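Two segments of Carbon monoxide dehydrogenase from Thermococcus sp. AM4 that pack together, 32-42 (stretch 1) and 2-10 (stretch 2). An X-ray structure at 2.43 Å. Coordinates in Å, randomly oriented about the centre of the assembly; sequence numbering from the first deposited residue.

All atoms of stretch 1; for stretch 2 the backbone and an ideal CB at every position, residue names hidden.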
ATOM      1  N   ILE A  32     -27.764  10.052 -19.681  1.00 55.13           N
ATOM      2  CA  ILE A  32     -26.602   9.254 -19.311  1.00 54.96           C
ATOM      3  C   ILE A  32     -25.598  10.172 -18.627  1.00 53.75           C
ATOM      4  O   ILE A  32     -25.164  11.173 -19.212  1.00 52.20           O
ATOM      5  CB  ILE A  32     -25.979   8.563 -20.534  1.00 51.30           C
ATOM      6  CG1 ILE A  32     -26.953   7.534 -21.111  1.00 54.75           C
ATOM      7  CG2 ILE A  32     -24.661   7.908 -20.161  1.00 48.87           C
ATOM      8  CD1 ILE A  32     -26.478   6.895 -22.398  1.00 51.45           C
ATOM      9  N   LYS A  33     -25.229   9.830 -17.395  1.00 50.98           N
ATOM     10  CA  LYS A  33     -24.294  10.642 -16.627  1.00 51.93           C
ATOM     11  C   LYS A  33     -22.862  10.367 -17.068  1.00 49.88           C
ATOM     12  O   LYS A  33     -22.467   9.210 -17.240  1.00 53.64           O
ATOM     13  CB  LYS A  33     -24.442  10.363 -15.132  1.00 47.58           C
ATOM     14  CG  LYS A  33     -25.826  10.638 -14.568  1.00 57.90           C
ATOM     15  CD  LYS A  33     -25.793  10.705 -13.047  1.00 53.65           C
ATOM     16  CE  LYS A  33     -27.188  10.610 -12.454  1.00 62.44           C
ATOM     17  NZ  LYS A  33     -27.192  10.881 -10.991  1.00 55.92           N
ATOM     18  N   THR A  34     -22.089  11.431 -17.247  1.00 48.62           N
ATOM     19  CA  THR A  34     -20.660  11.339 -17.499  1.00 49.43           C
ATOM     20  C   THR A  34     -19.898  11.745 -16.240  1.00 50.23           C
ATOM     21  O   THR A  34     -20.487  12.058 -15.201  1.00 49.15           O
ATOM     22  CB  THR A  34     -20.256  12.210 -18.692  1.00 51.73           C
ATOM     23  OG1 THR A  34     -20.143  13.577 -18.277  1.00 48.20           O
ATOM     24  CG2 THR A  34     -21.283  12.099 -19.808  1.00 49.11           C
ATOM     25  N   ALA A  35     -18.567  11.738 -16.341  1.00 49.05           N
ATOM     26  CA  ALA A  35     -17.740  12.126 -15.203  1.00 50.19           C
ATOM     27  C   ALA A  35     -17.989  13.573 -14.793  1.00 51.71           C
ATOM     28  O   ALA A  35     -17.883  13.910 -13.608  1.00 49.73           O
ATOM     29  CB  ALA A  35     -16.262  11.910 -15.527  1.00 48.16           C
ATOM     30  N   TRP A  36     -18.331  14.438 -15.751  1.00 51.48           N
ATOM     31  CA  TRP A  36     -18.587  15.838 -15.428  1.00 49.82           C
ATOM     32  C   TRP A  36     -19.852  15.995 -14.588  1.00 51.73           C
ATOM     33  O   TRP A  36     -19.863  16.747 -13.604  1.00 53.81           O
ATOM     34  CB  TRP A  36     -18.688  16.655 -16.717  1.00 45.73           C
ATOM     35  CG  TRP A  36     -17.394  16.788 -17.475  1.00 47.65           C
ATOM     36  CD1 TRP A  36     -16.399  17.691 -17.244  1.00 50.50           C
ATOM     37  CD2 TRP A  36     -16.967  16.000 -18.596  1.00 49.75           C
ATOM     38  NE1 TRP A  36     -15.377  17.514 -18.144  1.00 44.26           N
ATOM     39  CE2 TRP A  36     -15.701  16.483 -18.987  1.00 48.26           C
ATOM     40  CE3 TRP A  36     -17.529  14.933 -19.303  1.00 49.76           C
ATOM     41  CZ2 TRP A  36     -14.989  15.935 -20.053  1.00 46.82           C
ATOM     42  CZ3 TRP A  36     -16.821  14.392 -20.362  1.00 49.10           C
ATOM     43  CH2 TRP A  36     -15.564  14.894 -20.726  1.00 47.11           C
ATOM     44  N   HIS A  37     -20.928  15.293 -14.959  1.00 48.22           N
ATOM     45  CA  HIS A  37     -22.168  15.371 -14.191  1.00 50.06           C
ATOM     46  C   HIS A  37     -21.962  14.889 -12.760  1.00 54.15           C
ATOM     47  O   HIS A  37     -22.461  15.503 -11.808  1.00 54.01           O
ATOM     48  CB  HIS A  37     -23.264  14.552 -14.874  1.00 46.69           C
ATOM     49  CG  HIS A  37     -23.519  14.947 -16.295  1.00 58.19           C
ATOM     50  ND1 HIS A  37     -22.934  14.302 -17.364  1.00 58.86           N
ATOM     51  CD2 HIS A  37     -24.299  15.920 -16.825  1.00 64.04           C
ATOM     52  CE1 HIS A  37     -23.340  14.862 -18.490  1.00 57.92           C
ATOM     53  NE2 HIS A  37     -24.167  15.847 -18.189  1.00 57.34           N
ATOM     54  N   ARG A  38     -21.220  13.794 -12.584  1.00 48.37           N
ATOM     55  CA  ARG A  38     -21.004  13.271 -11.241  1.00 46.64           C
ATOM     56  C   ARG A  38     -20.054  14.156 -10.442  1.00 51.07           C
ATOM     57  O   ARG A  38     -20.219  14.296  -9.223  1.00 47.52           O
ATOM     58  CB  ARG A  38     -20.493  11.833 -11.325  1.00 50.82           C
ATOM     59  CG  ARG A  38     -21.506  10.881 -11.959  1.00 48.96           C
ATOM     60  CD  ARG A  38     -21.057   9.433 -11.884  1.00 47.06           C
ATOM     61  NE  ARG A  38     -19.844   9.206 -12.661  1.00 53.45           N
ATOM     62  CZ  ARG A  38     -19.830   8.839 -13.939  1.00 49.53           C
ATOM     63  NH1 ARG A  38     -20.971   8.653 -14.590  1.00 48.28           N
ATOM     64  NH2 ARG A  38     -18.676   8.661 -14.566  1.00 46.88           N
ATOM     65  N   LEU A  39     -19.072  14.776 -11.105  1.00 51.34           N
ATOM     66  CA  LEU A  39     -18.271  15.800 -10.442  1.00 47.72           C
ATOM     67  C   LEU A  39     -19.152  16.929  -9.924  1.00 58.68           C
ATOM     68  O   LEU A  39     -18.982  17.390  -8.789  1.00 59.28           O
ATOM     69  CB  LEU A  39     -17.214  16.353 -11.397  1.00 46.83           C
ATOM     70  CG  LEU A  39     -16.495  17.605 -10.887  1.00 47.11           C
ATOM     71  CD1 LEU A  39     -15.632  17.267  -9.679  1.00 46.49           C
ATOM     72  CD2 LEU A  39     -15.660  18.250 -11.987  1.00 47.59           C
ATOM     73  N   LEU A  40     -20.101  17.389 -10.747  1.00 56.55           N
ATOM     74  CA  LEU A  40     -21.040  18.411 -10.294  1.00 52.80           C
ATOM     75  C   LEU A  40     -21.865  17.913  -9.112  1.00 54.42           C
ATOM     76  O   LEU A  40     -22.157  18.674  -8.182  1.00 56.60           O
ATOM     77  CB  LEU A  40     -21.955  18.834 -11.445  1.00 55.21           C
ATOM     78  CG  LEU A  40     -21.314  19.656 -12.565  1.00 52.32           C
ATOM     79  CD1 LEU A  40     -22.349  20.027 -13.618  1.00 56.29           C
ATOM     80  CD2 LEU A  40     -20.644  20.898 -12.001  1.00 50.32           C
ATOM     81  N   GLU A  41     -22.252  16.637  -9.136  1.00 54.29           N
ATOM     82  CA  GLU A  41     -23.009  16.073  -8.022  1.00 54.15           C
ATOM     83  C   GLU A  41     -22.177  16.008  -6.745  1.00 56.71           C
ATOM     84  O   GLU A  41     -22.736  16.023  -5.642  1.00 59.91           O
ATOM     85  CB  GLU A  41     -23.525  14.680  -8.384  1.00 52.06           C
ATOM     86  CG  GLU A  41     -24.611  14.674  -9.444  1.00 55.07           C
ATOM     87  CD  GLU A  41     -25.481  13.437  -9.376  1.00 61.49           C
ATOM     88  OE1 GLU A  41     -25.493  12.775  -8.317  1.00 64.52           O
ATOM     89  OE2 GLU A  41     -26.154  13.123 -10.380  1.00 70.20           O
ATOM     90  N   GLN A  42     -20.852  15.927  -6.869  1.00 63.17           N
ATOM     91  CA  GLN A  42     -19.995  15.859  -5.691  1.00 62.16           C
ATOM     92  C   GLN A  42     -19.772  17.215  -5.034  1.00 62.43           C
ATOM     93  O   GLN A  42     -19.329  17.261  -3.881  1.00 68.59           O
ATOM     94  CB  GLN A  42     -18.636  15.250  -6.056  1.00 50.74           C
ATOM     95  CG  GLN A  42     -18.675  13.757  -6.336  1.00 51.65           C
ATOM     96  CD  GLN A  42     -19.077  12.942  -5.120  1.00 54.48           C
ATOM     97  OE1 GLN A  42     -18.811  13.330  -3.981  1.00 52.09           O
ATOM     98  NE2 GLN A  42     -19.721  11.805  -5.357  1.00 54.40           N
ATOM     99  N   UNK A   2     -32.928   4.947 -18.236  1.00 65.16           N
ATOM    100  CA  UNK A   2     -32.432   6.315 -18.243  1.00 61.27           C
ATOM    101  C   UNK A   2     -32.485   6.923 -16.843  1.00 58.44           C
ATOM    102  O   UNK A   2     -33.226   6.473 -15.965  1.00 60.14           O
ATOM    103  CB  UNK A   2     -33.241   7.168 -19.222  1.00 61.27           C
ATOM    104  N   UNK A   3     -31.689   7.971 -16.648  1.00 56.33           N
ATOM    105  CA  UNK A   3     -31.523   8.606 -15.349  1.00 56.53           C
ATOM    106  C   UNK A   3     -31.847  10.092 -15.430  1.00 60.74           C
ATOM    107  O   UNK A   3     -31.743  10.716 -16.489  1.00 62.44           O
ATOM    108  CB  UNK A   3     -30.098   8.401 -14.831  1.00 56.53           C
ATOM    109  N   UNK A   4     -32.231  10.656 -14.287  1.00 63.04           N
ATOM    110  CA  UNK A   4     -32.480  12.088 -14.169  1.00 57.59           C
ATOM    111  C   UNK A   4     -31.164  12.799 -13.878  1.00 59.02           C
ATOM    112  O   UNK A   4     -30.538  12.556 -12.839  1.00 63.97           O
ATOM    113  CB  UNK A   4     -33.510  12.380 -13.076  1.00 57.59           C
ATOM    114  N   UNK A   5     -30.746  13.669 -14.790  1.00 56.76           N
ATOM    115  CA  UNK A   5     -29.526  14.448 -14.608  1.00 59.66           C
ATOM    116  C   UNK A   5     -29.852  15.674 -13.764  1.00 64.90           C
ATOM    117  O   UNK A   5     -30.657  16.521 -14.164  1.00 66.30           O
ATOM    118  CB  UNK A   5     -28.922  14.854 -15.954  1.00 59.66           C
ATOM    119  N   UNK A   6     -29.221  15.773 -12.592  1.00 67.60           N
ATOM    120  CA  UNK A   6     -29.560  16.843 -11.660  1.00 66.74           C
ATOM    121  C   UNK A   6     -28.950  18.178 -12.077  1.00 67.42           C
ATOM    122  O   UNK A   6     -29.609  19.219 -11.974  1.00 72.28           O
ATOM    123  CB  UNK A   6     -29.094  16.477 -10.250  1.00 66.74           C
ATOM    124  N   UNK A   7     -27.703  18.176 -12.545  1.00 67.27           N
ATOM    125  CA  UNK A   7     -27.035  19.395 -12.987  1.00 65.54           C
ATOM    126  C   UNK A   7     -26.458  19.171 -14.375  1.00 64.33           C
ATOM    127  O   UNK A   7     -25.741  18.191 -14.603  1.00 67.21           O
ATOM    128  CB  UNK A   7     -25.939  19.811 -12.004  1.00 65.54           C
ATOM    129  N   UNK A   8     -26.764  20.080 -15.293  1.00 63.87           N
ATOM    130  CA  UNK A   8     -26.277  19.986 -16.658  1.00 59.00           C
ATOM    131  C   UNK A   8     -24.912  20.650 -16.783  1.00 64.32           C
ATOM    132  O   UNK A   8     -24.593  21.605 -16.071  1.00 63.82           O
ATOM    133  CB  UNK A   8     -27.273  20.624 -17.629  1.00 59.00           C
ATOM    134  N   UNK A   9     -24.106  20.127 -17.697  1.00 66.74           N
ATOM    135  CA  UNK A   9     -22.720  20.550 -17.874  1.00 62.13           C
ATOM    136  C   UNK A   9     -22.676  21.580 -18.997  1.00 61.79           C
ATOM    137  O   UNK A   9     -23.025  21.246 -20.139  1.00 66.91           O
ATOM    138  CB  UNK A   9     -21.808  19.360 -18.181  1.00 62.13           C
ATOM    139  N   UNK A  10     -22.270  22.826 -18.728  1.00 64.62           N
ATOM    140  CA  UNK A  10     -22.087  23.794 -19.819  1.00 65.08           C
ATOM    141  C   UNK A  10     -21.072  23.289 -20.830  1.00 68.67           C
ATOM    142  O   UNK A  10     -19.859  23.376 -20.609  1.00 68.44           O
ATOM    143  CB  UNK A  10     -21.642  25.150 -19.267  1.00 65.08           C
TER

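Stretch 2 runs mostly extended, with a local turn of the backbone at position 6 (phi/psi -77/-41), past a loop, residues 32-34, and the helix that starts at Ala35, so each position can be tested against what lies within reach of its ideal CB.

Position 2 points sideways with no atom of stretch 1 within 5.5 Å of its CB; almost any residue would fit, and it is Ala2.

Position 3 points toward stretch 1, its ideal CB 4.4 Å from Lys33 CE. The nearby ammonium favours an acid, though a polar or aliphatic chain could also lie along the lysine. The residue is Glu3. Its CD packs 3.6 Å from Lys33 CE, but Glu3 OE2 stays 4.4 Å from Lys33 NZ, beyond a salt bridge; that lysine instead pairs with Glu41, NZ to OE2 at 2.5 Å.

Position 4 points away, leaving the choice open; Tyr4 contributes mainly its backbone, with O 3.9 Å from Lys33 CE.

At position 5, CA-to-CB runs sideways, but the ideal CB lies 4.8 Å from His37 CD2 and 5.4 Å from Lys33 CG. Phi/psi of -84/118 is extended and compatible with a beta-branched residue, and an imidazole face beside a lysine's methylenes suits Val, Ile, Leu or Met. Ile5 is found. Its CD1 sits 4.0 Å from the centroid of the His37 ring, 21° off the normal, a CH-pi contact, and 3.8 Å from Ile32 O.

Position 6 has its ideal CB 4.5 Å from Glu41 OE2, which would suit a basic or polar residue. Lys6 is present, yet its end leads away and makes no salt bridge with Glu41.

Position 7 points toward Leu40, CB to CD1 being 3.9 Å. A leucine, methionine or aromatic would serve. Tyr7 extends its ring alongside Glu41, whose CG approaches the ring edge at 4.3 Å from CD2. Its backbone O lies 3.5 Å from His37 CD2, near the imidazole plane, and water 1 donates to both Tyr7 O (3.1 Å) and His37 O (2.7 Å), bridging the stretches.

Position 8 points away and tolerates many residues; Arg8 meets stretch 1 through its O, 3.7 Å from Leu40 CD1.

Position 9 points toward a cleft: its ideal CB is 4.2 Å from His37 NE2, 4.4 Å from Trp36 CB and 4.6 Å from Leu40 CD1. These distances favour a compact aliphatic group such as Val or Ile. Val9 places CG2 3.6 Å from Trp36 CB, 3.8 Å from Leu40 CD1 and 3.8 Å from the His37 centroid, over the face opposite Ile5 CD1.

Position 10 points sideways without a nearby partner; Pro10 suits its phi of -59°.

Stretch 2, residues 2-10: AEYIKYRVP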
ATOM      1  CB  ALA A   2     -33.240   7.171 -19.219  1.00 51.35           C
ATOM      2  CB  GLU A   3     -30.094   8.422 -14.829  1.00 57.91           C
ATOM      3  CG  GLU A   3     -29.988   8.314 -13.324  1.00 61.49           C
ATOM      4  CD  GLU A   3     -28.851   7.413 -12.893  1.00 66.66           C
ATOM      5  OE1 GLU A   3     -27.937   7.179 -13.711  1.00 71.85           O
ATOM      6  OE2 GLU A   3     -28.872   6.938 -11.737  1.00 67.74           O
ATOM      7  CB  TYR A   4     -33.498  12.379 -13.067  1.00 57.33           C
ATOM      8  CG  TYR A   4     -34.942  12.256 -13.502  1.00 66.11           C
ATOM      9  CD1 TYR A   4     -35.456  13.053 -14.517  1.00 66.08           C
ATOM     10  CD2 TYR A   4     -35.793  11.345 -12.890  1.00 63.61           C
ATOM     11  CE1 TYR A   4     -36.780  12.941 -14.914  1.00 59.83           C
ATOM     12  CE2 TYR A   4     -37.114  11.227 -13.280  1.00 59.02           C
ATOM     13  CZ  TYR A   4     -37.602  12.025 -14.290  1.00 56.81           C
ATOM     14  OH  TYR A   4     -38.917  11.904 -14.676  1.00 57.46           O
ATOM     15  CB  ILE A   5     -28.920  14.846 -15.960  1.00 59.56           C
ATOM     16  CG1 ILE A   5     -28.416  13.599 -16.694  1.00 62.91           C
ATOM     17  CG2 ILE A   5     -27.805  15.864 -15.769  1.00 61.21           C
ATOM     18  CD1 ILE A   5     -27.468  13.892 -17.832  1.00 59.91           C
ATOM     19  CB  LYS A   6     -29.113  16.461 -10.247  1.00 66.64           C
ATOM     20  CG  LYS A   6     -29.637  17.375  -9.147  1.00 73.56           C
ATOM     21  CD  LYS A   6     -31.082  17.780  -9.359  1.00 78.28           C
ATOM     22  CE  LYS A   6     -31.346  19.170  -8.801  1.00 73.12           C
ATOM     23  NZ  LYS A   6     -32.494  19.819  -9.490  1.00 67.09           N
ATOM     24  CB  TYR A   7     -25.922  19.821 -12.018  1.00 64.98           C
ATOM     25  CG  TYR A   7     -26.324  19.790 -10.562  1.00 64.57           C
ATOM     26  CD1 TYR A   7     -26.696  20.952  -9.896  1.00 65.63           C
ATOM     27  CD2 TYR A   7     -26.325  18.601  -9.849  1.00 68.53           C
ATOM     28  CE1 TYR A   7     -27.064  20.923  -8.564  1.00 66.84           C
ATOM     29  CE2 TYR A   7     -26.684  18.564  -8.520  1.00 72.14           C
ATOM     30  CZ  TYR A   7     -27.060  19.723  -7.884  1.00 73.21           C
ATOM     31  OH  TYR A   7     -27.423  19.677  -6.558  1.00 80.38           O
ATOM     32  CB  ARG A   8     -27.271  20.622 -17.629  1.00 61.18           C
ATOM     33  CG  ARG A   8     -28.643  19.973 -17.576  1.00 63.30           C
ATOM     34  CD  ARG A   8     -29.516  20.361 -18.759  1.00 66.55           C
ATOM     35  NE  ARG A   8     -30.471  19.304 -19.080  1.00 62.58           N
ATOM     36  CZ  ARG A   8     -31.042  19.149 -20.268  1.00 64.69           C
ATOM     37  NH1 ARG A   8     -31.898  18.154 -20.470  1.00 61.76           N
ATOM     38  NH2 ARG A   8     -30.761  19.989 -21.254  1.00 65.82           N
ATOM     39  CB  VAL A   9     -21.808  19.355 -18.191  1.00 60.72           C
ATOM     40  CG1 VAL A   9     -20.406  19.829 -18.543  1.00 54.50           C
ATOM     41  CG2 VAL A   9     -21.780  18.393 -17.014  1.00 62.09           C
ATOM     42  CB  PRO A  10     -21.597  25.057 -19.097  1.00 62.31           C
ATOM     43  CG  PRO A  10     -21.074  24.572 -17.779  1.00 65.53           C
ATOM     44  CD  PRO A  10     -21.922  23.396 -17.416  1.00 61.49           C
TER
HETATM   45  O   HOH W   1     -25.026  16.055 -12.513  1.00 56.98           O
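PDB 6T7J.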